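Local structure of alpha-fucosidase (2EAB) at residues Asn56-Gly61 with Glu389-Pro394; Glu77-Gly82 with Ala280-Lys285; Met427-Thr432 with Ala441-Glu446. The protein forms the catalytic domain of a larger Bifidobacterium bifidum protein and probably acts as a 1,2-alpha-L-fucosidase, releasing fucose from sugar chains by hydrolysis. All coordinates share one frame; numbering follows the deposited sequence.

Contact 1 of 3, residues Asn56-Gly61 with Glu389-Pro394; sequences NGKIGG and ENSQLP. With CA (calcium ion), chain C.
The ammonium group of K58 is gripped through water by the N390 side of the contact. One water accepts from K58 NZ and from N390 ND2, and a second accepts from K58 NZ and donates to N390 O. N189 OD1 adds a weak bond. The two side chains cross at about a right angle, K58 NZ lying 3.7 Å from N390 ND2; the bend of the lysine at chi3 (-84°) turns NZ toward the asparagine, whose OD1 is taken by N186. A long, flexible lysine suits this partly hydrated seam.

Deeper in, S391 OG donates to G57 O at 2.8 Å, coming in above the carbonyl plane, while R388 N binds the same hydroxyl. G57 must be glycine: at its backbone angles a CB would jam against the preceding carbonyl and run into S391 OG. Behind it, N56 OD1 accepts from K58 N, closing an Asx turn, and from I59 N, completing an Asx motif, the two arriving from opposite faces of its plane, which fixes the bend before the strand.

Calcium sits beside this joint. L393 O binds it at 2.7 Å, with E77 and S386 as further ligands, and G57 also belongs to the site. The contact joins the turn leading into strand 59-63, beside strand 69-76, to the loop that follows helix 365-386, with helix 442-450 packing against S391 and L393.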
ATOM      1  N   ASN A  56      11.433 -11.114   1.799  1.00  7.56           N
ATOM      2  CA  ASN A  56      11.204 -11.280   3.231  1.00  7.57           C
ATOM      3  C   ASN A  56      10.862  -9.958   3.921  1.00  7.49           C
ATOM      4  O   ASN A  56      11.018  -9.824   5.133  1.00  7.54           O
ATOM      5  CB  ASN A  56      12.407 -11.958   3.907  1.00  7.78           C
ATOM      6  CG  ASN A  56      13.644 -11.074   3.949  1.00  7.47           C
ATOM      7  OD1 ASN A  56      13.641  -9.945   3.460  1.00  7.87           O
ATOM      8  ND2 ASN A  56      14.713 -11.586   4.547  1.00  8.98           N
ATOM      9  N   GLY A  57      10.395  -8.989   3.136  1.00  7.02           N
ATOM     10  CA  GLY A  57      10.110  -7.642   3.628  1.00  7.27           C
ATOM     11  C   GLY A  57      11.308  -6.711   3.579  1.00  7.14           C
ATOM     12  O   GLY A  57      11.156  -5.493   3.745  1.00  7.30           O
ATOM     13  N   LYS A  58      12.495  -7.282   3.362  1.00  7.49           N
ATOM     14  CA  LYS A  58      13.743  -6.522   3.413  1.00  7.72           C
ATOM     15  C   LYS A  58      14.582  -6.737   2.158  1.00  7.47           C
ATOM     16  O   LYS A  58      14.881  -5.781   1.446  1.00  8.61           O
ATOM     17  CB  LYS A  58      14.522  -6.847   4.685  1.00  7.95           C
ATOM     18  CG  LYS A  58      13.757  -6.473   5.949  1.00  9.41           C
ATOM     19  CD  LYS A  58      14.537  -6.771   7.199  1.00 14.12           C
ATOM     20  CE  LYS A  58      14.372  -8.213   7.629  1.00 15.39           C
ATOM     21  NZ  LYS A  58      15.231  -8.482   8.805  1.00 17.06           N
ATOM     22  N   ILE A  59      14.955  -7.984   1.881  1.00  7.23           N
ATOM     23  CA  ILE A  59      15.555  -8.332   0.599  1.00  7.86           C
ATOM     24  C   ILE A  59      14.515  -8.979  -0.304  1.00  7.30           C
ATOM     25  O   ILE A  59      13.574  -9.629   0.167  1.00  7.60           O
ATOM     26  CB  ILE A  59      16.815  -9.235   0.730  1.00  7.62           C
ATOM     27  CG1 ILE A  59      16.521 -10.506   1.541  1.00  8.68           C
ATOM     28  CG2 ILE A  59      17.982  -8.433   1.309  1.00  8.13           C
ATOM     29  CD1 ILE A  59      17.693 -11.474   1.620  1.00  8.92           C
ATOM     30  N   GLY A  60      14.687  -8.778  -1.605  1.00  7.46           N
ATOM     31  CA  GLY A  60      13.777  -9.325  -2.586  1.00  7.71           C
ATOM     32  C   GLY A  60      14.501  -9.798  -3.823  1.00  7.29           C
ATOM     33  O   GLY A  60      15.579  -9.297  -4.166  1.00  7.63           O
ATOM     34  N   GLY A  61      13.893 -10.770  -4.490  1.00  7.21           N
ATOM     35  CA  GLY A  61      14.350 -11.220  -5.790  1.00  7.41           C
ATOM     36  C   GLY A  61      13.217 -11.221  -6.790  1.00  7.44           C
ATOM     37  O   GLY A  61      12.044 -11.311  -6.418  1.00  7.62           O
ATOM     38  N   GLU A 389       6.674  -7.196   9.731  1.00  9.56           N
ATOM     39  CA  GLU A 389       6.718  -6.510  11.029  1.00 10.74           C
ATOM     40  C   GLU A 389       8.077  -5.893  11.297  1.00 10.55           C
ATOM     41  O   GLU A 389       8.165  -4.832  11.915  1.00 11.29           O
ATOM     42  CB  GLU A 389       6.387  -7.469  12.174  1.00 11.31           C
ATOM     43  CG  GLU A 389       4.988  -8.019  12.138  1.00 15.27           C
ATOM     44  CD  GLU A 389       4.827  -9.261  12.993  1.00 18.92           C
ATOM     45  OE1 GLU A 389       4.898  -9.138  14.236  1.00 21.11           O
ATOM     46  OE2 GLU A 389       4.620 -10.357  12.416  1.00 19.39           O
ATOM     47  N   ASN A 390       9.131  -6.558  10.834  1.00 10.39           N
ATOM     48  CA  ASN A 390      10.483  -6.080  11.066  1.00 10.07           C
ATOM     49  C   ASN A 390      11.143  -5.406   9.859  1.00  9.36           C
ATOM     50  O   ASN A 390      12.349  -5.168   9.868  1.00  9.95           O
ATOM     51  CB  ASN A 390      11.365  -7.199  11.629  1.00 10.43           C
ATOM     52  CG  ASN A 390      11.616  -8.314  10.629  1.00 10.62           C
ATOM     53  OD1 ASN A 390      11.105  -8.304   9.507  1.00 10.85           O
ATOM     54  ND2 ASN A 390      12.412  -9.291  11.040  1.00 13.27           N
ATOM     55  N   SER A 391      10.359  -5.079   8.834  1.00  8.31           N
ATOM     56  CA  SER A 391      10.859  -4.237   7.746  1.00  7.84           C
ATOM     57  C   SER A 391      11.250  -2.882   8.293  1.00  7.13           C
ATOM     58  O   SER A 391      10.586  -2.343   9.190  1.00  7.46           O
ATOM     59  CB  SER A 391       9.791  -4.025   6.674  1.00  7.54           C
ATOM     60  OG  SER A 391       9.533  -5.211   5.952  1.00  7.44           O
ATOM     61  N   GLN A 392      12.318  -2.320   7.749  1.00  6.61           N
ATOM     62  CA  GLN A 392      12.701  -0.972   8.137  1.00  6.59           C
ATOM     63  C   GLN A 392      11.845   0.098   7.473  1.00  6.37           C
ATOM     64  O   GLN A 392      11.701   1.187   8.018  1.00  6.94           O
ATOM     65  CB  GLN A 392      14.179  -0.726   7.853  1.00  6.57           C
ATOM     66  CG  GLN A 392      15.096  -1.628   8.654  1.00  7.55           C
ATOM     67  CD  GLN A 392      16.509  -1.117   8.684  1.00  7.06           C
ATOM     68  OE1 GLN A 392      16.809  -0.150   9.376  1.00  8.47           O
ATOM     69  NE2 GLN A 392      17.387  -1.760   7.927  1.00  7.28           N
ATOM     70  N   LEU A 393      11.286  -0.217   6.306  1.00  6.23           N
ATOM     71  CA  LEU A 393      10.484   0.725   5.533  1.00  6.01           C
ATOM     72  C   LEU A 393       9.212   0.047   5.040  1.00  6.04           C
ATOM     73  O   LEU A 393       9.201  -1.164   4.826  1.00  5.92           O
ATOM     74  CB  LEU A 393      11.294   1.272   4.350  1.00  6.01           C
ATOM     75  CG  LEU A 393      12.451   2.201   4.743  1.00  6.19           C
ATOM     76  CD1 LEU A 393      13.396   2.436   3.578  1.00  7.36           C
ATOM     77  CD2 LEU A 393      11.952   3.522   5.314  1.00  7.10           C
ATOM     78  N   PRO A 394       8.136   0.831   4.844  1.00  6.16           N
ATOM     79  CA  PRO A 394       6.926   0.243   4.289  1.00  6.15           C
ATOM     80  C   PRO A 394       7.156  -0.073   2.818  1.00  5.68           C
ATOM     81  O   PRO A 394       8.203   0.292   2.248  1.00  5.67           O
ATOM     82  CB  PRO A 394       5.888   1.358   4.457  1.00  6.94           C
ATOM     83  CG  PRO A 394       6.668   2.611   4.514  1.00  7.03           C
ATOM     84  CD  PRO A 394       8.000   2.277   5.094  1.00  6.25           C
TER
HETATM   85 CA    CA C 899       9.958  -2.943   2.956  1.00  8.30          CA
HETATM   86  O   HOH W   1      14.467 -10.978   9.700  1.00 15.40           O
HETATM   87  O   HOH W   2      14.723  -6.258  10.496  1.00 20.49           O

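Contact 2 of 3, residues Glu77-Gly82 with Ala280-Lys285; sequences ETLWTG and AATDYK. With CA (calcium ion), chain C.
T78, T282 and Y284 carry this buried contact, where an ST turn ends strand 273-282 of the N-terminal beta-sandwich domain and meets the loop leaving strand 69-76 of its other sheet. In the turn, Y284 N donates to T282 OG1 at 2.9 Å, fairly straight (161°). The same hydroxyl donates to T78 OG1 at 2.6 Å, a short bond between two threonine side chains lying antiparallel and side by side. With chi1 at 75°, T282 OG1 stands between its own backbone N and carbonyl carbon, close enough to receive Y284 N two residues on. A valine in its place would probably leave Y284 N without this acceptor, T78 OG1 without one of its donors, and the turn freer to shift.

Threonine suits both positions because each pairs a hydroxyl with a methyl. T282 CG2 packs against L79 CD1. T78 CB lies 3.5 Å from Y284 CB, and T78 CG2 rests obliquely against the ring, 3.6 Å from Y284 CD2. The hydroxyl of Y284 continues to A489 O in the catalytic domain, while E76 is a further partner of T78 OG1. E77 OE2 binds calcium at 2.7 Å. One water bridges the two segments, donating to T78 OG1 at 3.2 Å and accepting from T282 N at 3.0 Å.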
ATOM      1  N   GLU A  77      15.587  -3.175   0.703  1.00  6.14           N
ATOM      2  CA  GLU A  77      14.629  -2.079   0.903  1.00  6.03           C
ATOM      3  C   GLU A  77      15.244  -0.727   1.263  1.00  5.93           C
ATOM      4  O   GLU A  77      14.609   0.305   1.050  1.00  5.93           O
ATOM      5  CB  GLU A  77      13.605  -2.461   1.979  1.00  6.03           C
ATOM      6  CG  GLU A  77      14.260  -2.729   3.330  1.00  6.50           C
ATOM      7  CD  GLU A  77      13.318  -2.758   4.514  1.00  6.41           C
ATOM      8  OE1 GLU A  77      13.798  -3.179   5.589  1.00  6.77           O
ATOM      9  OE2 GLU A  77      12.137  -2.360   4.394  1.00  6.28           O
ATOM     10  N   THR A  78      16.445  -0.731   1.836  1.00  5.95           N
ATOM     11  CA  THR A  78      17.047   0.518   2.305  1.00  6.02           C
ATOM     12  C   THR A  78      18.075   1.127   1.357  1.00  6.03           C
ATOM     13  O   THR A  78      18.717   2.116   1.715  1.00  6.24           O
ATOM     14  CB  THR A  78      17.683   0.385   3.718  1.00  6.22           C
ATOM     15  OG1 THR A  78      18.845  -0.454   3.663  1.00  6.80           O
ATOM     16  CG2 THR A  78      16.687  -0.183   4.725  1.00  6.80           C
ATOM     17  N   LEU A  79      18.228   0.564   0.156  1.00  5.79           N
ATOM     18  CA  LEU A  79      19.211   1.093  -0.791  1.00  6.06           C
ATOM     19  C   LEU A  79      18.634   2.321  -1.480  1.00  5.75           C
ATOM     20  O   LEU A  79      18.075   2.254  -2.576  1.00  5.98           O
ATOM     21  CB  LEU A  79      19.678   0.031  -1.791  1.00  6.46           C
ATOM     22  CG  LEU A  79      20.989   0.404  -2.499  1.00  6.73           C
ATOM     23  CD1 LEU A  79      22.185   0.298  -1.551  1.00  7.05           C
ATOM     24  CD2 LEU A  79      21.211  -0.458  -3.717  1.00  7.43           C
ATOM     25  N   TRP A  80      18.786   3.447  -0.789  1.00  5.84           N
ATOM     26  CA  TRP A  80      18.182   4.719  -1.138  1.00  5.96           C
ATOM     27  C   TRP A  80      19.258   5.796  -1.239  1.00  5.85           C
ATOM     28  O   TRP A  80      20.026   5.993  -0.298  1.00  6.00           O
ATOM     29  CB  TRP A  80      17.206   5.115  -0.024  1.00  6.93           C
ATOM     30  CG  TRP A  80      15.767   4.779  -0.263  1.00  6.04           C
ATOM     31  CD1 TRP A  80      15.101   3.626   0.056  1.00  7.43           C
ATOM     32  CD2 TRP A  80      14.805   5.651  -0.846  1.00  7.47           C
ATOM     33  NE1 TRP A  80      13.772   3.738  -0.310  1.00  7.18           N
ATOM     34  CE2 TRP A  80      13.569   4.974  -0.866  1.00  7.88           C
ATOM     35  CE3 TRP A  80      14.872   6.957  -1.348  1.00  7.63           C
ATOM     36  CZ2 TRP A  80      12.408   5.558  -1.388  1.00  7.83           C
ATOM     37  CZ3 TRP A  80      13.729   7.535  -1.861  1.00  7.67           C
ATOM     38  CH2 TRP A  80      12.513   6.834  -1.880  1.00  7.49           C
ATOM     39  N   THR A  81      19.313   6.485  -2.374  1.00  5.82           N
ATOM     40  CA  THR A  81      20.109   7.705  -2.471  1.00  5.89           C
ATOM     41  C   THR A  81      19.331   8.869  -1.844  1.00  5.43           C
ATOM     42  O   THR A  81      18.170   8.718  -1.469  1.00  5.68           O
ATOM     43  CB  THR A  81      20.471   8.048  -3.927  1.00  6.03           C
ATOM     44  OG1 THR A  81      19.269   8.157  -4.692  1.00  5.88           O
ATOM     45  CG2 THR A  81      21.384   6.989  -4.543  1.00  7.12           C
ATOM     46  N   GLY A  82      19.982  10.024  -1.733  1.00  5.65           N
ATOM     47  CA  GLY A  82      19.405  11.205  -1.102  1.00  5.57           C
ATOM     48  C   GLY A  82      19.733  11.303   0.376  1.00  5.49           C
ATOM     49  O   GLY A  82      20.481  10.489   0.925  1.00  5.73           O
ATOM     50  N   ALA A 280      22.163  -9.336   2.489  1.00  8.40           N
ATOM     51  CA  ALA A 280      22.576  -7.987   2.141  1.00  8.40           C
ATOM     52  C   ALA A 280      22.099  -7.016   3.200  1.00  8.25           C
ATOM     53  O   ALA A 280      21.093  -7.261   3.876  1.00  8.34           O
ATOM     54  CB  ALA A 280      22.034  -7.594   0.781  1.00  8.68           C
ATOM     55  N   ALA A 281      22.823  -5.911   3.340  1.00  7.92           N
ATOM     56  CA  ALA A 281      22.457  -4.856   4.274  1.00  7.87           C
ATOM     57  C   ALA A 281      23.144  -3.560   3.912  1.00  7.59           C
ATOM     58  O   ALA A 281      24.156  -3.543   3.195  1.00  7.95           O
ATOM     59  CB  ALA A 281      22.831  -5.237   5.692  1.00  8.25           C
ATOM     60  N   THR A 282      22.578  -2.474   4.429  1.00  7.38           N
ATOM     61  CA  THR A 282      23.214  -1.172   4.420  1.00  7.14           C
ATOM     62  C   THR A 282      23.321  -0.690   5.862  1.00  7.21           C
ATOM     63  O   THR A 282      22.802  -1.338   6.783  1.00  7.32           O
ATOM     64  CB  THR A 282      22.403  -0.120   3.629  1.00  6.83           C
ATOM     65  OG1 THR A 282      21.268   0.289   4.402  1.00  6.91           O
ATOM     66  CG2 THR A 282      21.947  -0.651   2.275  1.00  7.14           C
ATOM     67  N   ASP A 283      23.973   0.456   6.045  1.00  7.16           N
ATOM     68  CA  ASP A 283      23.985   1.138   7.336  1.00  7.31           C
ATOM     69  C   ASP A 283      22.867   2.183   7.475  1.00  6.83           C
ATOM     70  O   ASP A 283      22.958   3.075   8.314  1.00  6.80           O
ATOM     71  CB  ASP A 283      25.369   1.751   7.628  1.00  7.37           C
ATOM     72  CG  ASP A 283      25.718   2.910   6.707  1.00  7.29           C
ATOM     73  OD1 ASP A 283      25.198   2.970   5.576  1.00  7.36           O
ATOM     74  OD2 ASP A 283      26.541   3.758   7.121  1.00  8.14           O
ATOM     75  N   TYR A 284      21.818   2.073   6.656  1.00  6.63           N
ATOM     76  CA  TYR A 284      20.635   2.918   6.822  1.00  6.73           C
ATOM     77  C   TYR A 284      20.037   2.739   8.215  1.00  6.66           C
ATOM     78  O   TYR A 284      20.040   1.635   8.755  1.00  7.01           O
ATOM     79  CB  TYR A 284      19.560   2.573   5.782  1.00  6.43           C
ATOM     80  CG  TYR A 284      18.268   3.323   6.014  1.00  6.35           C
ATOM     81  CD1 TYR A 284      18.116   4.625   5.547  1.00  6.76           C
ATOM     82  CD2 TYR A 284      17.213   2.750   6.731  1.00  6.10           C
ATOM     83  CE1 TYR A 284      16.953   5.347   5.783  1.00  6.21           C
ATOM     84  CE2 TYR A 284      16.039   3.459   6.971  1.00  6.51           C
ATOM     85  CZ  TYR A 284      15.914   4.752   6.492  1.00  6.02           C
ATOM     86  OH  TYR A 284      14.746   5.450   6.737  1.00  6.24           O
ATOM     87  N   LYS A 285      19.514   3.817   8.789  1.00  6.43           N
ATOM     88  CA  LYS A 285      18.616   3.694   9.935  1.00  6.75           C
ATOM     89  C   LYS A 285      17.578   4.791   9.832  1.00  6.31           C
ATOM     90  O   LYS A 285      17.900   5.912   9.448  1.00  6.55           O
ATOM     91  CB  LYS A 285      19.381   3.794  11.257  1.00  6.77           C
ATOM     92  CG  LYS A 285      18.574   3.396  12.489  1.00  7.55           C
ATOM     93  CD  LYS A 285      19.446   3.398  13.740  1.00  8.73           C
ATOM     94  CE  LYS A 285      18.648   3.154  15.019  1.00 10.87           C
ATOM     95  NZ  LYS A 285      17.945   1.843  15.020  1.00 12.82           N
TER
HETATM   96 CA    CA C 899       9.958  -2.943   2.956  1.00  8.30          CA
HETATM   97  O   HOH W   3      19.847  -2.775   5.567  1.00  7.59           O

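Contact 3 of 3, residues Met427-Thr432 with Ala441-Glu446; sequences MNYWPT and AEPLIE
Y429 lays its ring against the first turn of helix 442-450, one face over L444. Starting at the root of the side chain, Y429 CB meets L444 CD2 at 3.8 Å, and Y429 CG comes slightly closer to the same methyl, at 3.7 Å; Y429 CD2 touches it too. With CG anti to the backbone N (chi1 -178°), L444 carries CD2 back to the root of the tyrosine. Farther out, Y429 CE1, CE2 and CZ meet L444 CB, which stands 4.0 Å from the ring centroid and only 5° off the normal, a well-centred CH-pi contact. Y429 CD1 and CE1 also lie obliquely beside A441 CA, which is 4.0 Å from Y429 CE1. At the end, Y429 OH lies 4.2 Å from P443 CG and is satisfied by S387 OG and S395 N.

Tyrosine thus supplies a broad apolar face for the helix and a hydroxyl for the loop after helix 365-386. The small side chain of A441 suits a place where the ring and T432 both come close; T432 CG2 reaches A441 N at 3.8 Å. The contact joins the loop following helix 424-428 to the start of helix 442-450 in the catalytic domain. Helix 507-520 touches both Y429 and L444 through N514, and helix 767-780 packs against N428, W430 and P431.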
ATOM      1  N   MET A 427      -2.982   3.260  -0.663  1.00  5.55           N
ATOM      2  CA  MET A 427      -3.493   2.070  -1.338  1.00  5.58           C
ATOM      3  C   MET A 427      -2.712   0.807  -0.972  1.00  5.64           C
ATOM      4  O   MET A 427      -3.302  -0.264  -0.801  1.00  5.85           O
ATOM      5  CB  MET A 427      -3.511   2.281  -2.850  1.00  5.64           C
ATOM      6  CG  MET A 427      -4.268   1.198  -3.593  1.00  5.94           C
ATOM      7  SD  MET A 427      -4.499   1.521  -5.340  1.00  6.20           S
ATOM      8  CE  MET A 427      -5.324   3.120  -5.294  1.00  8.62           C
ATOM      9  N   ASN A 428      -1.393   0.940  -0.835  1.00  5.57           N
ATOM     10  CA  ASN A 428      -0.555  -0.179  -0.408  1.00  5.90           C
ATOM     11  C   ASN A 428      -1.031  -0.773   0.911  1.00  5.97           C
ATOM     12  O   ASN A 428      -0.813  -1.958   1.170  1.00  6.92           O
ATOM     13  CB  ASN A 428       0.899   0.259  -0.228  1.00  6.01           C
ATOM     14  CG  ASN A 428       1.631   0.484  -1.537  1.00  5.24           C
ATOM     15  OD1 ASN A 428       1.036   0.543  -2.611  1.00  5.67           O
ATOM     16  ND2 ASN A 428       2.945   0.647  -1.438  1.00  6.54           N
ATOM     17  N   TYR A 429      -1.640   0.067   1.746  1.00  6.03           N
ATOM     18  CA  TYR A 429      -2.126  -0.348   3.060  1.00  6.10           C
ATOM     19  C   TYR A 429      -3.645  -0.304   3.197  1.00  6.61           C
ATOM     20  O   TYR A 429      -4.179  -0.104   4.297  1.00  7.51           O
ATOM     21  CB  TYR A 429      -1.383   0.407   4.184  1.00  6.35           C
ATOM     22  CG  TYR A 429       0.066  -0.013   4.214  1.00  6.12           C
ATOM     23  CD1 TYR A 429       0.469  -1.118   4.963  1.00  6.34           C
ATOM     24  CD2 TYR A 429       1.022   0.641   3.437  1.00  6.10           C
ATOM     25  CE1 TYR A 429       1.792  -1.544   4.955  1.00  6.40           C
ATOM     26  CE2 TYR A 429       2.344   0.223   3.427  1.00  6.09           C
ATOM     27  CZ  TYR A 429       2.722  -0.868   4.184  1.00  6.31           C
ATOM     28  OH  TYR A 429       4.036  -1.272   4.157  1.00  6.29           O
ATOM     29  N   TRP A 430      -4.341  -0.496   2.076  1.00  6.05           N
ATOM     30  CA  TRP A 430      -5.788  -0.708   2.108  1.00  6.35           C
ATOM     31  C   TRP A 430      -6.252  -2.139   2.397  1.00  6.14           C
ATOM     32  O   TRP A 430      -7.262  -2.297   3.071  1.00  6.64           O
ATOM     33  CB  TRP A 430      -6.477  -0.207   0.839  1.00  6.96           C
ATOM     34  CG  TRP A 430      -6.592   1.284   0.738  1.00  7.57           C
ATOM     35  CD1 TRP A 430      -6.394   2.206   1.730  1.00  8.37           C
ATOM     36  CD2 TRP A 430      -6.962   2.024  -0.429  1.00  8.03           C
ATOM     37  NE1 TRP A 430      -6.593   3.481   1.238  1.00  8.11           N
ATOM     38  CE2 TRP A 430      -6.945   3.394  -0.084  1.00  8.55           C
ATOM     39  CE3 TRP A 430      -7.303   1.660  -1.738  1.00  9.15           C
ATOM     40  CZ2 TRP A 430      -7.253   4.404  -1.011  1.00  9.03           C
ATOM     41  CZ3 TRP A 430      -7.606   2.664  -2.655  1.00  9.83           C
ATOM     42  CH2 TRP A 430      -7.582   4.015  -2.284  1.00  9.38           C
ATOM     43  N   PRO A 431      -5.579  -3.182   1.858  1.00  6.17           N
ATOM     44  CA  PRO A 431      -6.062  -4.537   2.193  1.00  6.45           C
ATOM     45  C   PRO A 431      -5.442  -5.131   3.450  1.00  6.32           C
ATOM     46  O   PRO A 431      -5.792  -6.242   3.842  1.00  6.43           O
ATOM     47  CB  PRO A 431      -5.615  -5.361   0.989  1.00  6.65           C
ATOM     48  CG  PRO A 431      -4.330  -4.710   0.570  1.00  6.81           C
ATOM     49  CD  PRO A 431      -4.465  -3.230   0.890  1.00  6.61           C
ATOM     50  N   THR A 432      -4.531  -4.405   4.076  1.00  6.35           N
ATOM     51  CA  THR A 432      -3.664  -4.992   5.084  1.00  6.23           C
ATOM     52  C   THR A 432      -4.427  -5.545   6.284  1.00  6.13           C
ATOM     53  O   THR A 432      -4.057  -6.581   6.831  1.00  6.29           O
ATOM     54  CB  THR A 432      -2.623  -3.961   5.543  1.00  6.38           C
ATOM     55  OG1 THR A 432      -2.117  -3.269   4.392  1.00  6.42           O
ATOM     56  CG2 THR A 432      -1.474  -4.630   6.291  1.00  7.19           C
ATOM     57  N   ALA A 441       1.261  -3.979   8.858  1.00  6.56           N
ATOM     58  CA  ALA A 441       1.163  -2.521   8.823  1.00  6.54           C
ATOM     59  C   ALA A 441       2.221  -1.845   9.687  1.00  6.38           C
ATOM     60  O   ALA A 441       2.411  -0.631   9.590  1.00  6.15           O
ATOM     61  CB  ALA A 441      -0.218  -2.077   9.264  1.00  7.21           C
ATOM     62  N   GLU A 442       2.907  -2.609  10.534  1.00  6.52           N
ATOM     63  CA  GLU A 442       3.871  -2.022  11.468  1.00  6.82           C
ATOM     64  C   GLU A 442       4.873  -1.055  10.813  1.00  6.45           C
ATOM     65  O   GLU A 442       5.068   0.047  11.324  1.00  6.33           O
ATOM     66  CB  GLU A 442       4.594  -3.103  12.283  1.00  7.13           C
ATOM     67  CG  GLU A 442       5.675  -2.579  13.247  1.00  8.66           C
ATOM     68  CD  GLU A 442       5.176  -1.528  14.237  1.00  9.39           C
ATOM     69  OE1 GLU A 442       3.994  -1.581  14.650  1.00 10.40           O
ATOM     70  OE2 GLU A 442       5.986  -0.655  14.618  1.00 11.57           O
ATOM     71  N   PRO A 443       5.520  -1.453   9.698  1.00  6.22           N
ATOM     72  CA  PRO A 443       6.458  -0.492   9.101  1.00  6.48           C
ATOM     73  C   PRO A 443       5.810   0.811   8.623  1.00  6.22           C
ATOM     74  O   PRO A 443       6.485   1.837   8.592  1.00  6.07           O
ATOM     75  CB  PRO A 443       7.087  -1.266   7.935  1.00  7.19           C
ATOM     76  CG  PRO A 443       6.159  -2.380   7.664  1.00  7.21           C
ATOM     77  CD  PRO A 443       5.537  -2.742   8.979  1.00  6.52           C
ATOM     78  N   LEU A 444       4.534   0.788   8.237  1.00  6.04           N
ATOM     79  CA  LEU A 444       3.853   2.043   7.919  1.00  5.78           C
ATOM     80  C   LEU A 444       3.695   2.910   9.164  1.00  5.80           C
ATOM     81  O   LEU A 444       3.918   4.118   9.114  1.00  5.82           O
ATOM     82  CB  LEU A 444       2.488   1.822   7.257  1.00  6.02           C
ATOM     83  CG  LEU A 444       1.780   3.128   6.872  1.00  6.23           C
ATOM     84  CD1 LEU A 444       2.549   3.855   5.761  1.00  6.89           C
ATOM     85  CD2 LEU A 444       0.339   2.872   6.477  1.00  6.83           C
ATOM     86  N   ILE A 445       3.300   2.307  10.283  1.00  6.12           N
ATOM     87  CA  ILE A 445       3.136   3.073  11.513  1.00  6.56           C
ATOM     88  C   ILE A 445       4.464   3.718  11.905  1.00  6.02           C
ATOM     89  O   ILE A 445       4.516   4.912  12.206  1.00  6.00           O
ATOM     90  CB  ILE A 445       2.582   2.217  12.677  1.00  6.40           C
ATOM     91  CG1 ILE A 445       1.289   1.508  12.257  1.00  7.09           C
ATOM     92  CG2 ILE A 445       2.344   3.087  13.913  1.00  7.06           C
ATOM     93  CD1 ILE A 445       0.743   0.542  13.287  1.00  8.02           C
ATOM     94  N   GLU A 446       5.535   2.928  11.882  1.00  6.36           N
ATOM     95  CA  GLU A 446       6.860   3.459  12.176  1.00  6.84           C
ATOM     96  C   GLU A 446       7.289   4.550  11.187  1.00  6.06           C
ATOM     97  O   GLU A 446       7.915   5.531  11.577  1.00  5.99           O
ATOM     98  CB  GLU A 446       7.905   2.346  12.234  1.00  6.80           C
ATOM     99  CG  GLU A 446       9.256   2.868  12.724  1.00  8.89           C
ATOM    100  CD  GLU A 446      10.368   1.840  12.749  1.00  9.41           C
ATOM    101  OE1 GLU A 446      10.092   0.627  12.687  1.00 11.92           O
ATOM    102  OE2 GLU A 446      11.542   2.261  12.832  1.00 12.14           O
TER

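In the fold
From the N terminus, the chain first lays down 56-61, runs through strand 69-76 and reaches 77-82. Most of the beta sandwich follows before 280-285 returns to close contact 2, a tie between its two sheets. Only after helix 365-386 does 389-394 come back to 56-61, so contact 1 encloses contact 2 and joins the N-terminal sandwich to the catalytic domain. The two meet at the calcium, and Q392 N probably bonds to E77 OE1. Contact 3 follows in series, a short local closure within the catalytic domain. It abuts contact 1 where P394 packs on Y429 and L393 on P443, but does not touch contact 2.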